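Side-chain contacts in epidermin leader peptide processing serine protease EpiP (Staphylococcus aureus subsp. aureus, PDB 3QFH), which is a subtilisin-like serine endopeptidase that probably cleaves the leader peptide from the precursor of the lantibiotic epidermin: residues A[102-107]-A[182-187]; A[188-193]-A[374-379]. All coordinates share one frame; numbering follows the deposited sequence.

In the fold
Both contacts use one run of chain: helix 177-186 enters contact 1, and the loop that follows it enters contact 2. Their centres lie about 8 Å apart, on the same side of the chain's centre. Q102 and A187 of contact 1 hydrogen bond to I192 and G193 of contact 2. The hairpin of strands 367-370 and 376-379 also serves both, since I367 touches D104 and Q184 while L368 touches L191 and Y376. Contact 1 is buried and joins two helices through acid, amide, lysine and water. Contact 2 is partly buried. It joins a loop to a strand through one tyrosine, packed against leucine and lysine carbons.

Contact 1: A[102-107]-A[182-187]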
loop_
_atom_site.group_PDB
_atom_site.type_symbol
_atom_site.label_atom_id
_atom_site.label_comp_id
_atom_site.label_asym_id
_atom_site.label_seq_id
_atom_site.Cartn_x
_atom_site.Cartn_y
_atom_site.Cartn_z
ATOM N N GLN A 102 20.315 5.994 9.507
ATOM C CA GLN A 102 19.325 5.741 8.457
ATOM C C GLN A 102 19.975 5.914 7.096
ATOM O O GLN A 102 19.772 6.909 6.429
ATOM C CB GLN A 102 18.153 6.718 8.578
ATOM C CG GLN A 102 17.424 6.674 9.905
ATOM C CD GLN A 102 16.271 7.620 9.913
ATOM O OE1 GLN A 102 16.310 8.624 10.616
ATOM N NE2 GLN A 102 15.232 7.328 9.101
ATOM N N TRP A 103 20.780 4.944 6.681
ATOM C CA TRP A 103 21.465 5.059 5.400
ATOM C C TRP A 103 20.505 5.298 4.243
ATOM O O TRP A 103 20.834 6.015 3.311
ATOM C CB TRP A 103 22.315 3.827 5.102
ATOM C CG TRP A 103 21.562 2.534 5.070
ATOM C CD1 TRP A 103 21.453 1.628 6.087
ATOM C CD2 TRP A 103 20.850 1.977 3.960
ATOM N NE1 TRP A 103 20.690 0.562 5.687
ATOM C CE2 TRP A 103 20.306 0.754 4.385
ATOM C CE3 TRP A 103 20.608 2.401 2.644
ATOM C CZ2 TRP A 103 19.542 -0.057 3.541
ATOM C CZ3 TRP A 103 19.848 1.599 1.811
ATOM C CH2 TRP A 103 19.319 0.387 2.262
ATOM N N ASP A 104 19.345 4.663 4.301
ATOM C CA ASP A 104 18.348 4.752 3.262
ATOM C C ASP A 104 17.759 6.169 3.128
ATOM O O ASP A 104 17.515 6.639 2.024
ATOM C CB ASP A 104 17.231 3.731 3.547
ATOM C CG ASP A 104 16.581 3.934 4.923
ATOM O OD1 ASP A 104 17.327 4.041 5.944
ATOM O OD2 ASP A 104 15.332 3.964 4.980
ATOM N N MET A 105 17.572 6.843 4.265
ATOM C CA MET A 105 17.003 8.176 4.322
ATOM C C MET A 105 18.090 9.174 3.910
ATOM O O MET A 105 17.828 10.160 3.207
ATOM C CB MET A 105 16.460 8.434 5.746
ATOM C CG MET A 105 15.331 9.444 5.834
ATOM S SD MET A 105 13.888 8.966 4.807
ATOM C CE MET A 105 13.143 7.599 5.677
ATOM N N ASN A 106 19.331 8.908 4.305
ATOM C CA ASN A 106 20.427 9.761 3.877
ATOM C C ASN A 106 20.641 9.724 2.366
ATOM O O ASN A 106 20.901 10.757 1.746
ATOM C CB ASN A 106 21.737 9.418 4.601
ATOM C CG ASN A 106 21.798 10.040 5.973
ATOM O OD1 ASN A 106 22.470 11.043 6.153
ATOM N ND2 ASN A 106 21.016 9.519 6.918
ATOM N N LYS A 107 20.507 8.535 1.791
ATOM C CA LYS A 107 20.717 8.320 0.373
ATOM C C LYS A 107 19.784 9.189 -0.488
ATOM O O LYS A 107 20.203 9.768 -1.474
ATOM C CB LYS A 107 20.472 6.838 0.047
ATOM C CG LYS A 107 20.920 6.403 -1.312
ATOM C CD LYS A 107 22.439 6.460 -1.412
ATOM C CE LYS A 107 22.943 6.094 -2.803
ATOM N NZ LYS A 107 22.667 7.159 -3.814
ATOM N N SER A 182 4.617 3.682 8.768
ATOM C CA SER A 182 4.344 5.063 9.173
ATOM C C SER A 182 5.596 5.836 9.505
ATOM O O SER A 182 5.665 7.056 9.287
ATOM C CB SER A 182 3.413 5.071 10.372
ATOM O OG SER A 182 2.216 4.407 10.039
ATOM N N GLY A 183 6.580 5.143 10.065
ATOM C CA GLY A 183 7.846 5.777 10.386
ATOM C C GLY A 183 8.577 6.276 9.153
ATOM O O GLY A 183 9.201 7.358 9.188
ATOM N N GLN A 184 8.480 5.525 8.051
ATOM C CA GLN A 184 9.147 5.902 6.811
ATOM C C GLN A 184 8.567 7.168 6.181
ATOM O O GLN A 184 9.294 7.930 5.559
ATOM C CB GLN A 184 9.145 4.758 5.799
ATOM C CG GLN A 184 10.005 3.534 6.252
ATOM C CD GLN A 184 11.465 3.908 6.481
ATOM O OE1 GLN A 184 12.223 4.093 5.543
ATOM N NE2 GLN A 184 11.854 4.002 7.729
ATOM N N THR A 185 7.277 7.407 6.370
ATOM C CA THR A 185 6.660 8.599 5.815
ATOM C C THR A 185 6.703 9.765 6.782
ATOM O O THR A 185 6.948 10.893 6.378
ATOM C CB THR A 185 5.134 8.407 5.483
ATOM O OG1 THR A 185 4.415 8.032 6.660
ATOM C CG2 THR A 185 4.896 7.381 4.424
ATOM N N SER A 186 6.508 9.492 8.064
ATOM C CA SER A 186 6.234 10.563 9.005
ATOM C C SER A 186 7.013 10.682 10.325
ATOM O O SER A 186 6.679 11.543 11.146
ATOM C CB SER A 186 4.747 10.423 9.366
ATOM O OG SER A 186 3.926 10.299 8.199
ATOM N N ALA A 187 8.003 9.833 10.569
ATOM C CA ALA A 187 8.745 9.920 11.829
ATOM C C ALA A 187 9.372 11.302 11.956
ATOM O O ALA A 187 9.949 11.815 11.007
ATOM C CB ALA A 187 9.837 8.838 11.914
HETATM O O HOH W 1 15.004 4.867 7.875
#
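D104 and Q184 point at each other across the gap between their helices. Their carboxylate and amide planes lie 17° apart. D104 OD2 stands 3.2 Å from Q184 OE1. Both atoms are acceptors, so this is no hydrogen bond. K388 of helix 382-400 reconciles them: its NZ forms a salt bridge with D104 OD2 and a hydrogen bond with Q184 OE1. The M105 and Q184 chains run antiparallel alongside one another. The M105 chain bends at chi2 (58°) and again at chi3 (73°), which brings CE to 3.6 Å from Q184 OE1. M105 CE also lies 3.9 Å from the backbone O of Q184. A water links Q102, at the N-cap of helix 103-108, to Q184. The water accepts from Q102 NE2 at 2.8 Å and from Q184 NE2 at 3.3 Å. Q184 NE2 is also hydrogen-bonded to T369 OG1, which helps fix which way round the amide sits. The contact thus joins helix 103-108 to helix 177-186 of the subtilase fold, near the probable Ser-His-Asp triad of D130, H177 and S383 but without Q184 touching it. The lysine charge probably offsets the two oxygens and would favour an ionised D104.

Contact 2: A[188-193]-A[374-379]; sequences NGKLIG and GRYIYQ
The loop 188-193 passes beside the start of strand 376-379, with CA atoms 8.6 Å apart at L191 and Y376, so side chains fill the gap. Y376 carries most of the contact. Its CG is anti to the carbonyl carbon (chi1 -52°), and the ring extends toward the loop. K190 crosses the tyrosine at about a right angle. K190 CB comes within 3.4 Å of Y376 OH, and K190 CD lies 3.6 Å from the same oxygen, Y376 OH. The lysine chain then bends at chi3 and chi4. This turns it back along the ring, and K190 NZ ends 4.0 Å from Y376 CE2, oblique to the ring. L191 meets the other ortho-to-hydroxyl carbon: its CB packs 3.9 Å from Y376 CE1, also obliquely. Both loop residues approach from the same side of the ring plane, L191 near CE1 and K190 near CE2 and OH.

Strand 376-379 pairs antiparallel with strand 367-370 in a two-stranded hairpin of the subtilisin-like domain. This hairpin comes just before helix 382-400, which carries S383 of the probable catalytic triad. L368 of the partner strand touches both L191 and Y376, and T370 packs on L191. D139 holds the polar end of Y376 and the loop backbone: its OD2 accepts hydrogen bonds from Y376 OH and the backbone N of L191, and its OD1 from the backbone N of K190.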
loop_
_atom_site.group_PDB
_atom_site.type_symbol
_atom_site.label_atom_id
_atom_site.label_comp_id
_atom_site.label_asym_id
_atom_site.label_seq_id
_atom_site.Cartn_x
_atom_site.Cartn_y
_atom_site.Cartn_z
ATOM N N ASN A 188 9.225 11.912 13.123
ATOM C CA ASN A 188 9.886 13.160 13.398
ATOM C C ASN A 188 10.265 13.199 14.889
ATOM O O ASN A 188 9.568 13.775 15.693
ATOM C CB ASN A 188 9.020 14.346 12.987
ATOM C CG ASN A 188 9.781 15.677 13.053
ATOM O OD1 ASN A 188 10.971 15.705 13.302
ATOM N ND2 ASN A 188 9.085 16.762 12.827
ATOM N N GLY A 189 11.342 12.502 15.230
ATOM C CA GLY A 189 11.871 12.425 16.609
ATOM C C GLY A 189 13.321 11.956 16.527
ATOM O O GLY A 189 14.146 12.646 15.939
ATOM N N LYS A 190 13.627 10.774 17.081
ATOM C CA LYS A 190 14.976 10.225 16.992
ATOM C C LYS A 190 15.177 9.783 15.553
ATOM O O LYS A 190 16.216 10.051 14.958
ATOM C CB LYS A 190 15.182 9.088 17.991
ATOM C CG LYS A 190 15.070 9.576 19.449
ATOM C CD LYS A 190 15.024 8.458 20.487
ATOM C CE LYS A 190 16.392 7.858 20.762
ATOM N NZ LYS A 190 16.921 7.098 19.621
ATOM N N LEU A 191 14.155 9.138 14.992
ATOM C CA LEU A 191 14.148 8.742 13.595
ATOM C C LEU A 191 13.417 9.841 12.779
ATOM O O LEU A 191 12.477 10.475 13.284
ATOM C CB LEU A 191 13.380 7.439 13.439
ATOM C CG LEU A 191 13.651 6.658 12.173
ATOM C CD1 LEU A 191 14.919 5.824 12.430
ATOM C CD2 LEU A 191 12.479 5.742 11.811
ATOM N N ILE A 192 13.843 10.055 11.533
ATOM C CA ILE A 192 13.199 11.039 10.647
ATOM C C ILE A 192 12.659 10.371 9.367
ATOM O O ILE A 192 13.379 9.671 8.684
ATOM C CB ILE A 192 14.184 12.129 10.189
ATOM C CG1 ILE A 192 14.979 12.697 11.379
ATOM C CG2 ILE A 192 13.436 13.199 9.426
ATOM C CD1 ILE A 192 14.151 13.326 12.422
ATOM N N GLY A 193 11.388 10.585 9.065
ATOM C CA GLY A 193 10.791 10.064 7.830
ATOM C C GLY A 193 11.030 11.001 6.658
ATOM O O GLY A 193 11.729 12.015 6.784
ATOM N N GLY A 374 7.367 1.009 20.635
ATOM C CA GLY A 374 7.749 2.382 20.980
ATOM C C GLY A 374 9.213 2.678 20.712
ATOM O O GLY A 374 9.683 3.804 20.934
ATOM N N ARG A 375 9.928 1.672 20.221
ATOM C CA ARG A 375 11.329 1.786 19.916
ATOM C C ARG A 375 11.567 1.585 18.408
ATOM O O ARG A 375 10.791 2.087 17.583
ATOM C CB ARG A 375 12.167 0.832 20.812
ATOM C CG ARG A 375 11.903 1.058 22.301
ATOM C CD ARG A 375 12.852 0.286 23.256
ATOM N NE ARG A 375 12.804 -1.161 23.092
ATOM C CZ ARG A 375 11.861 -1.957 23.586
ATOM N NH1 ARG A 375 10.844 -1.470 24.278
ATOM N NH2 ARG A 375 11.936 -3.262 23.385
ATOM N N TYR A 376 12.636 0.875 18.049
ATOM C CA TYR A 376 13.032 0.738 16.653
ATOM C C TYR A 376 13.319 -0.709 16.267
ATOM O O TYR A 376 13.522 -1.558 17.117
ATOM C CB TYR A 376 14.243 1.663 16.382
ATOM C CG TYR A 376 13.903 3.051 16.865
ATOM C CD1 TYR A 376 13.147 3.895 16.078
ATOM C CD2 TYR A 376 14.236 3.466 18.167
ATOM C CE1 TYR A 376 12.765 5.130 16.537
ATOM C CE2 TYR A 376 13.850 4.705 18.646
ATOM C CZ TYR A 376 13.122 5.540 17.819
ATOM O OH TYR A 376 12.720 6.777 18.261
ATOM N N ILE A 377 13.296 -0.963 14.966
ATOM C CA ILE A 377 13.542 -2.280 14.432
ATOM C C ILE A 377 14.151 -2.155 13.035
ATOM O O ILE A 377 13.907 -1.177 12.321
ATOM C CB ILE A 377 12.202 -3.091 14.374
ATOM C CG1 ILE A 377 12.438 -4.547 13.951
ATOM C CG2 ILE A 377 11.235 -2.452 13.418
ATOM C CD1 ILE A 377 11.142 -5.425 13.977
ATOM N N TYR A 378 14.945 -3.151 12.661
ATOM C CA TYR A 378 15.559 -3.254 11.323
ATOM C C TYR A 378 14.739 -4.245 10.477
ATOM O O TYR A 378 14.547 -5.397 10.882
ATOM C CB TYR A 378 17.016 -3.745 11.417
ATOM C CG TYR A 378 18.000 -2.650 11.765
ATOM C CD1 TYR A 378 18.504 -1.825 10.766
ATOM C CD2 TYR A 378 18.422 -2.428 13.079
ATOM C CE1 TYR A 378 19.390 -0.803 11.048
ATOM C CE2 TYR A 378 19.329 -1.384 13.373
ATOM C CZ TYR A 378 19.796 -0.586 12.343
ATOM O OH TYR A 378 20.665 0.433 12.555
ATOM N N GLN A 379 14.225 -3.785 9.333
ATOM C CA GLN A 379 13.447 -4.633 8.430
ATOM C C GLN A 379 13.833 -4.357 6.981
ATOM O O GLN A 379 14.662 -3.492 6.699
ATOM C CB GLN A 379 11.955 -4.384 8.624
ATOM C CG GLN A 379 11.425 -4.854 9.965
ATOM C CD GLN A 379 11.119 -6.320 9.974
ATOM O OE1 GLN A 379 10.108 -6.747 9.424
ATOM N NE2 GLN A 379 11.967 -7.103 10.616
#